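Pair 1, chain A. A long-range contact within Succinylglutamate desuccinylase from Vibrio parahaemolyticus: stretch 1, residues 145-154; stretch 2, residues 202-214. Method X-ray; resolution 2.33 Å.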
# COMPACT_ATOMS: atom_id res chain seq x y z
N GLU A 145 1.93 9.18 -19.66
CA GLU A 145 1.86 7.90 -20.32
C GLU A 145 1.68 6.81 -19.27
O GLU A 145 2.32 6.83 -18.22
CB GLU A 145 3.14 7.64 -21.13
CG GLU A 145 3.18 8.37 -22.46
CD GLU A 145 2.04 7.96 -23.38
OE1 GLU A 145 0.92 8.50 -23.23
OE2 GLU A 145 2.26 7.09 -24.24
N PRO A 146 0.78 5.86 -19.53
CA PRO A 146 0.50 4.76 -18.60
C PRO A 146 1.74 4.05 -18.07
O PRO A 146 1.80 3.68 -16.90
CB PRO A 146 -0.39 3.84 -19.43
CG PRO A 146 -1.18 4.83 -20.28
CD PRO A 146 -0.09 5.79 -20.72
N LYS A 147 2.74 3.86 -18.94
CA LYS A 147 3.96 3.17 -18.55
C LYS A 147 4.77 3.88 -17.48
O LYS A 147 5.59 3.26 -16.80
CB LYS A 147 4.85 2.90 -19.78
CG LYS A 147 5.21 4.13 -20.59
CD LYS A 147 6.02 3.74 -21.83
CE LYS A 147 6.24 4.93 -22.75
NZ LYS A 147 6.81 6.08 -22.00
N THR A 148 4.54 5.17 -17.32
CA THR A 148 5.25 5.96 -16.32
C THR A 148 4.55 5.95 -14.95
O THR A 148 5.14 6.34 -13.95
CB THR A 148 5.34 7.44 -16.76
OG1 THR A 148 4.06 8.07 -16.56
CG2 THR A 148 5.72 7.53 -18.24
N ARG A 149 3.31 5.47 -14.90
CA ARG A 149 2.55 5.48 -13.65
C ARG A 149 2.85 4.45 -12.56
O ARG A 149 2.91 3.24 -12.81
CB ARG A 149 1.07 5.44 -14.00
CG ARG A 149 0.63 6.57 -14.90
CD ARG A 149 -0.74 6.30 -15.47
NE ARG A 149 -1.11 7.25 -16.51
CZ ARG A 149 -2.16 7.07 -17.32
NH1 ARG A 149 -2.91 5.99 -17.18
NH2 ARG A 149 -2.45 7.98 -18.25
N TRP A 150 3.01 4.96 -11.34
CA TRP A 150 3.29 4.15 -10.16
C TRP A 150 2.43 4.60 -9.00
O TRP A 150 2.15 5.78 -8.84
CB TRP A 150 4.75 4.30 -9.71
CG TRP A 150 5.79 3.70 -10.61
CD1 TRP A 150 6.10 4.10 -11.87
CD2 TRP A 150 6.70 2.65 -10.28
NE1 TRP A 150 7.17 3.37 -12.34
CE2 TRP A 150 7.57 2.49 -11.38
CE3 TRP A 150 6.91 1.86 -9.13
CZ2 TRP A 150 8.59 1.53 -11.40
CZ3 TRP A 150 7.93 0.91 -9.15
CH2 TRP A 150 8.77 0.77 -10.27
N HIS A 151 2.01 3.65 -8.17
CA HIS A 151 1.24 3.97 -6.99
C HIS A 151 1.64 3.01 -5.89
O HIS A 151 1.35 1.82 -5.94
CB HIS A 151 -0.27 3.87 -7.23
CG HIS A 151 -1.08 4.32 -6.04
ND1 HIS A 151 -2.46 4.38 -6.06
CD2 HIS A 151 -0.70 4.73 -4.81
CE1 HIS A 151 -2.89 4.81 -4.89
NE2 HIS A 151 -1.85 5.03 -4.11
N LEU A 152 2.32 3.55 -4.89
CA LEU A 152 2.76 2.78 -3.75
C LEU A 152 1.97 3.25 -2.54
O LEU A 152 2.17 4.36 -2.03
CB LEU A 152 4.26 3.00 -3.53
CG LEU A 152 5.28 2.26 -4.40
CD1 LEU A 152 4.83 2.15 -5.83
CD2 LEU A 152 6.60 3.00 -4.33
N ASP A 153 1.04 2.41 -2.09
CA ASP A 153 0.20 2.72 -0.93
C ASP A 153 0.83 2.05 0.29
O ASP A 153 0.82 0.82 0.41
CB ASP A 153 -1.22 2.17 -1.13
CG ASP A 153 -2.16 2.65 -0.05
OD1 ASP A 153 -3.24 2.04 0.14
OD2 ASP A 153 -1.83 3.66 0.60
N LEU A 154 1.34 2.86 1.22
CA LEU A 154 2.04 2.34 2.40
C LEU A 154 1.21 2.08 3.66
O LEU A 154 0.62 3.01 4.24
CB LEU A 154 3.20 3.27 2.72
CG LEU A 154 3.94 3.78 1.48
CD1 LEU A 154 5.14 4.64 1.91
CD2 LEU A 154 4.41 2.57 0.62
N THR A 202 -9.58 -1.47 -2.72
CA THR A 202 -8.54 -0.66 -2.10
C THR A 202 -8.09 0.50 -2.97
O THR A 202 -8.42 0.58 -4.15
CB THR A 202 -7.30 -1.50 -1.75
OG1 THR A 202 -6.71 -2.01 -2.95
CG2 THR A 202 -7.70 -2.65 -0.80
N PHE A 203 -7.32 1.39 -2.37
CA PHE A 203 -6.81 2.57 -3.04
C PHE A 203 -5.82 2.15 -4.13
O PHE A 203 -5.80 2.72 -5.23
CB PHE A 203 -6.14 3.46 -2.00
CG PHE A 203 -5.74 4.82 -2.51
CD1 PHE A 203 -6.47 5.47 -3.51
CD2 PHE A 203 -4.66 5.49 -1.94
CE1 PHE A 203 -6.14 6.75 -3.91
CE2 PHE A 203 -4.32 6.78 -2.33
CZ PHE A 203 -5.06 7.41 -3.33
N SER A 204 -5.01 1.14 -3.82
CA SER A 204 -4.02 0.60 -4.75
C SER A 204 -4.71 -0.03 -5.96
O SER A 204 -4.33 0.21 -7.10
CB SER A 204 -3.17 -0.46 -4.02
OG SER A 204 -2.25 -1.07 -4.91
N TRP A 205 -5.72 -0.85 -5.69
CA TRP A 205 -6.47 -1.50 -6.76
C TRP A 205 -7.11 -0.45 -7.67
O TRP A 205 -7.15 -0.63 -8.89
CB TRP A 205 -7.57 -2.41 -6.19
CG TRP A 205 -8.62 -2.80 -7.22
CD1 TRP A 205 -8.56 -3.83 -8.10
CD2 TRP A 205 -9.84 -2.09 -7.51
NE1 TRP A 205 -9.66 -3.82 -8.93
CE2 TRP A 205 -10.46 -2.77 -8.59
CE3 TRP A 205 -10.47 -0.97 -6.97
CZ2 TRP A 205 -11.68 -2.34 -9.14
CZ3 TRP A 205 -11.69 -0.54 -7.52
CH2 TRP A 205 -12.28 -1.23 -8.59
N TYR A 206 -7.62 0.63 -7.09
CA TYR A 206 -8.26 1.68 -7.88
C TYR A 206 -7.33 2.29 -8.93
O TYR A 206 -7.75 2.58 -10.05
CB TYR A 206 -8.79 2.78 -6.97
CG TYR A 206 -9.51 3.88 -7.71
CD1 TYR A 206 -10.86 3.76 -8.03
CD2 TYR A 206 -8.85 5.04 -8.11
CE1 TYR A 206 -11.54 4.78 -8.71
CE2 TYR A 206 -9.51 6.07 -8.79
CZ TYR A 206 -10.86 5.92 -9.09
OH TYR A 206 -11.55 6.93 -9.73
N SER A 207 -6.08 2.51 -8.56
CA SER A 207 -5.11 3.09 -9.48
C SER A 207 -4.73 2.09 -10.56
O SER A 207 -4.58 2.46 -11.72
CB SER A 207 -3.84 3.52 -8.72
OG SER A 207 -4.07 4.73 -8.02
N ALA A 208 -4.58 0.83 -10.19
CA ALA A 208 -4.23 -0.21 -11.14
C ALA A 208 -5.37 -0.44 -12.15
O ALA A 208 -5.14 -0.49 -13.36
CB ALA A 208 -3.92 -1.51 -10.41
N GLU A 209 -6.58 -0.57 -11.63
CA GLU A 209 -7.75 -0.81 -12.48
C GLU A 209 -8.14 0.36 -13.36
O GLU A 209 -8.53 0.16 -14.50
CB GLU A 209 -8.96 -1.21 -11.63
CG GLU A 209 -10.30 -1.31 -12.40
CD GLU A 209 -10.24 -2.27 -13.58
OE1 GLU A 209 -9.70 -3.38 -13.42
OE2 GLU A 209 -10.76 -1.93 -14.67
N ASN A 210 -8.04 1.57 -12.84
CA ASN A 210 -8.46 2.73 -13.60
C ASN A 210 -7.39 3.55 -14.29
O ASN A 210 -7.71 4.42 -15.09
CB ASN A 210 -9.29 3.65 -12.70
CG ASN A 210 -10.62 3.04 -12.35
OD1 ASN A 210 -11.48 2.89 -13.22
ND2 ASN A 210 -10.80 2.66 -11.10
N TYR A 211 -6.12 3.28 -13.99
CA TYR A 211 -5.07 4.05 -14.63
C TYR A 211 -3.85 3.22 -15.01
O TYR A 211 -2.82 3.76 -15.39
CB TYR A 211 -4.67 5.21 -13.72
CG TYR A 211 -5.79 6.20 -13.51
CD1 TYR A 211 -6.05 7.19 -14.46
CD2 TYR A 211 -6.64 6.12 -12.40
CE1 TYR A 211 -7.13 8.08 -14.31
CE2 TYR A 211 -7.72 7.00 -12.24
CZ TYR A 211 -7.96 7.98 -13.20
OH TYR A 211 -9.00 8.86 -13.05
N SER A 212 -4.00 1.90 -14.91
CA SER A 212 -2.92 0.98 -15.26
C SER A 212 -1.62 1.29 -14.54
O SER A 212 -0.54 1.12 -15.10
CB SER A 212 -2.67 1.01 -16.77
OG SER A 212 -3.86 0.73 -17.49
N ALA A 213 -1.71 1.74 -13.29
CA ALA A 213 -0.51 2.08 -12.54
C ALA A 213 0.14 0.82 -11.97
O ALA A 213 -0.53 -0.15 -11.65
CB ALA A 213 -0.85 3.06 -11.41
N GLN A 214 1.47 0.84 -11.87
CA GLN A 214 2.22 -0.28 -11.29
C GLN A 214 1.96 -0.01 -9.81
O GLN A 214 2.64 0.79 -9.16
CB GLN A 214 3.69 -0.15 -11.69
CG GLN A 214 3.85 -0.28 -13.22
CD GLN A 214 5.15 0.28 -13.78
OE1 GLN A 214 6.18 -0.39 -13.77
NE2 GLN A 214 5.11 1.53 -14.25
O HOH W 1 2.16 1.14 -15.62
O HOH W 2 -4.50 0.04 -0.88

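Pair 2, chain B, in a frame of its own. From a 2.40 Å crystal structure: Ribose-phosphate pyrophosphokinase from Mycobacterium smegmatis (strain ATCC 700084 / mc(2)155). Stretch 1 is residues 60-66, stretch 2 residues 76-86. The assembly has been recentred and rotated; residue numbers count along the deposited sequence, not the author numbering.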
# COMPACT_ATOMS: atom_id res chain seq x y z
N ASP B 60 13.65 51.82 -41.96
CA ASP B 60 13.85 50.97 -43.11
C ASP B 60 14.59 49.75 -42.55
O ASP B 60 15.74 49.84 -42.18
CB ASP B 60 14.69 51.69 -44.16
CG ASP B 60 13.93 52.84 -44.82
OD1 ASP B 60 13.33 53.71 -44.13
OD2 ASP B 60 13.94 52.90 -46.06
N ALA B 61 13.88 48.63 -42.45
CA ALA B 61 14.37 47.47 -41.75
C ALA B 61 14.88 46.45 -42.73
O ALA B 61 14.27 46.23 -43.77
CB ALA B 61 13.27 46.85 -40.92
N PHE B 62 16.02 45.85 -42.38
CA PHE B 62 16.60 44.75 -43.14
C PHE B 62 16.75 43.57 -42.19
O PHE B 62 17.43 43.65 -41.18
CB PHE B 62 17.93 45.19 -43.72
CG PHE B 62 17.79 46.26 -44.72
CD1 PHE B 62 17.65 47.59 -44.33
CD2 PHE B 62 17.73 45.97 -46.07
CE1 PHE B 62 17.46 48.61 -45.28
CE2 PHE B 62 17.56 46.98 -47.02
CZ PHE B 62 17.45 48.30 -46.62
N VAL B 63 16.04 42.49 -42.48
CA VAL B 63 15.96 41.37 -41.55
C VAL B 63 16.76 40.24 -42.15
O VAL B 63 16.33 39.63 -43.08
CB VAL B 63 14.52 40.90 -41.37
CG1 VAL B 63 14.45 39.82 -40.31
CG2 VAL B 63 13.67 42.08 -41.00
N LEU B 64 17.93 39.98 -41.58
CA LEU B 64 18.88 39.05 -42.11
C LEU B 64 18.77 37.72 -41.40
O LEU B 64 18.98 37.63 -40.22
CB LEU B 64 20.28 39.63 -41.96
CG LEU B 64 21.51 38.75 -42.25
CD1 LEU B 64 21.51 38.11 -43.63
CD2 LEU B 64 22.74 39.64 -42.11
N GLN B 65 18.44 36.67 -42.13
CA GLN B 65 18.42 35.34 -41.58
C GLN B 65 18.98 34.34 -42.60
O GLN B 65 18.46 34.20 -43.73
CB GLN B 65 16.98 34.96 -41.19
CG GLN B 65 16.84 33.60 -40.54
CD GLN B 65 17.30 33.58 -39.08
OE1 GLN B 65 18.45 33.84 -38.77
NE2 GLN B 65 16.39 33.25 -38.18
N SER B 66 19.99 33.60 -42.18
CA SER B 66 20.44 32.43 -42.91
C SER B 66 19.63 31.18 -42.47
O SER B 66 19.00 31.21 -41.44
CB SER B 66 21.91 32.25 -42.64
OG SER B 66 22.45 31.38 -43.58
N MET B 76 10.57 30.30 -39.54
CA MET B 76 9.58 30.87 -38.60
C MET B 76 10.12 32.05 -37.80
O MET B 76 9.41 33.00 -37.63
CB MET B 76 9.07 29.84 -37.62
CG MET B 76 8.17 28.79 -38.26
SD MET B 76 6.71 29.42 -39.12
CE MET B 76 6.07 30.61 -37.93
N GLU B 77 11.38 32.02 -37.39
CA GLU B 77 11.95 33.15 -36.68
C GLU B 77 11.94 34.41 -37.54
O GLU B 77 11.62 35.47 -37.05
CB GLU B 77 13.36 32.83 -36.16
CG GLU B 77 14.02 34.01 -35.43
CD GLU B 77 15.30 33.64 -34.65
OE1 GLU B 77 16.42 33.57 -35.25
OE2 GLU B 77 15.19 33.46 -33.41
N GLN B 78 12.31 34.28 -38.81
CA GLN B 78 12.29 35.41 -39.73
C GLN B 78 10.87 35.93 -39.94
O GLN B 78 10.66 37.14 -39.92
CB GLN B 78 12.92 35.01 -41.06
CG GLN B 78 13.07 36.16 -42.03
CD GLN B 78 14.05 35.86 -43.13
OE1 GLN B 78 14.06 34.77 -43.65
NE2 GLN B 78 14.93 36.80 -43.43
N LEU B 79 9.90 35.04 -40.14
CA LEU B 79 8.50 35.47 -40.28
C LEU B 79 7.97 36.17 -39.04
O LEU B 79 7.24 37.15 -39.18
CB LEU B 79 7.57 34.30 -40.60
CG LEU B 79 7.84 33.59 -41.92
CD1 LEU B 79 7.06 32.30 -41.97
CD2 LEU B 79 7.50 34.47 -43.10
N ILE B 80 8.33 35.67 -37.87
CA ILE B 80 7.92 36.28 -36.59
C ILE B 80 8.52 37.69 -36.42
O ILE B 80 7.82 38.60 -36.04
CB ILE B 80 8.23 35.37 -35.42
CG1 ILE B 80 7.24 34.23 -35.41
CG2 ILE B 80 8.11 36.06 -34.09
CD1 ILE B 80 7.74 33.00 -34.66
N MET B 81 9.79 37.87 -36.77
CA MET B 81 10.42 39.18 -36.74
C MET B 81 9.78 40.15 -37.70
O MET B 81 9.63 41.33 -37.40
CB MET B 81 11.92 39.07 -37.08
CG MET B 81 12.74 38.60 -35.90
SD MET B 81 14.45 38.08 -36.24
CE MET B 81 15.24 39.65 -36.35
N ILE B 82 9.44 39.68 -38.89
CA ILE B 82 8.77 40.53 -39.86
C ILE B 82 7.36 40.96 -39.38
O ILE B 82 7.01 42.12 -39.55
CB ILE B 82 8.75 39.85 -41.25
CG1 ILE B 82 10.16 39.81 -41.80
CG2 ILE B 82 7.85 40.60 -42.23
CD1 ILE B 82 10.36 38.79 -42.87
N ASP B 83 6.59 40.05 -38.76
CA ASP B 83 5.31 40.37 -38.11
C ASP B 83 5.47 41.46 -37.08
O ASP B 83 4.66 42.39 -36.98
CB ASP B 83 4.68 39.09 -37.47
CG ASP B 83 3.30 39.35 -36.64
OD1 ASP B 83 3.31 39.93 -35.51
OD2 ASP B 83 2.19 38.92 -37.09
N ALA B 84 6.50 41.33 -36.25
CA ALA B 84 6.72 42.30 -35.20
C ALA B 84 7.07 43.68 -35.75
O ALA B 84 6.62 44.69 -35.22
CB ALA B 84 7.81 41.79 -34.26
N LEU B 85 7.86 43.74 -36.81
CA LEU B 85 8.18 45.01 -37.44
C LEU B 85 6.96 45.61 -38.12
O LEU B 85 6.77 46.82 -38.11
CB LEU B 85 9.27 44.85 -38.48
CG LEU B 85 10.65 44.52 -37.92
CD1 LEU B 85 11.55 43.97 -39.02
CD2 LEU B 85 11.32 45.72 -37.30
N LYS B 86 6.13 44.77 -38.72
CA LYS B 86 4.90 45.27 -39.30
C LYS B 86 3.97 45.89 -38.24
O LYS B 86 3.42 46.98 -38.47
CB LYS B 86 4.20 44.18 -40.06
CG LYS B 86 2.82 44.57 -40.54
CD LYS B 86 2.24 43.58 -41.56
CE LYS B 86 1.19 42.63 -40.98
NZ LYS B 86 1.69 41.29 -40.52

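In both pairs a strand lies against a helix that runs nearly antiparallel to it. The angle between strand and helix directions is 170° in pair 1 and 165° in pair 2, and the axes approach to 8.5 Å and 9.4 Å. Fourteen central residues superpose with an RMSD of 0.8 Å. Along the strand, Arg A149 to Leu A154 match Ala B61 to Ser B66; along the helix, Phe A203 to Tyr A211 match Glu B77 to Leu B85. Strand alternation is therefore in phase: His A151 and Asp A153 point toward the helix, as do their counterparts Val B63 and Gln B65, whereas Leu A152 and Leu B64 both point away.

The central strand position differs in chemistry. In pair 1, His A151 (chi1 t) extends its ring to the helix, where ND1 lies 2.6 Å from OG of Ser A207 in a hydrogen bond whose donor may be either atom. The edge of the same ring meets the face of Phe A203, with centroids 4.5 Å apart and planes at 84°, so one side chain makes both a polar and an aromatic contact. In pair 2, Val B63 also adopts chi1 t, but its short branched side chain meets apolar groups from the helix. Its CG1 lies 4.0 Å from CE of Met B81, the match of Ser A207, and its CG2 is 3.5 Å from CD1 of Leu B85 and 4.3 Å from CG1 of Ile B82. A small serine thus meets the edge of a large imidazole in pair 1, while a long methionine reaches a small valine in pair 2.

Asp A153 and Gln B65 have side-chain centres only 0.6 Å apart after superposition, yet they engage the helix differently. Asp A153 OD1 accepts a hydrogen bond from water 2 at 2.6 Å, and this water accepts one from Ser A204 N at 3.2 Å, bridging strand side chain and helix backbone. Gln B65 makes a direct bond from NE2 to OE1 of Glu B77 at 2.9 Å. Gln B78, which matches Ser A204, is long enough to reach the strand backbone, its NE2 donating a weak hydrogen bond to Val B63 O at 3.2 Å.

At the other end of the contact, Arg A149 matches Ala B61 and Tyr A211 matches Leu B85. Arg A149 NH1 donates to Tyr A211 O at 2.9 Å, using the guanidinium to bind a backbone carbonyl of stretch 2. Ala B61 instead packs its CB 3.9 Å from CD1 of Leu B85, a purely apolar closure.

Pair 1 also includes a segment without a match in pair 2. After Ser A212, which has positive phi, the chain turns back beside the strand, and Gln A214 forms a parallel beta bridge with Trp A150. Gln A214 N donates to Arg A149 O at 3.0 Å, and His A151 N donates to Gln A214 O at 3.1 Å. This added segment contributes to the larger buried surface, 665 Å² against 394 Å².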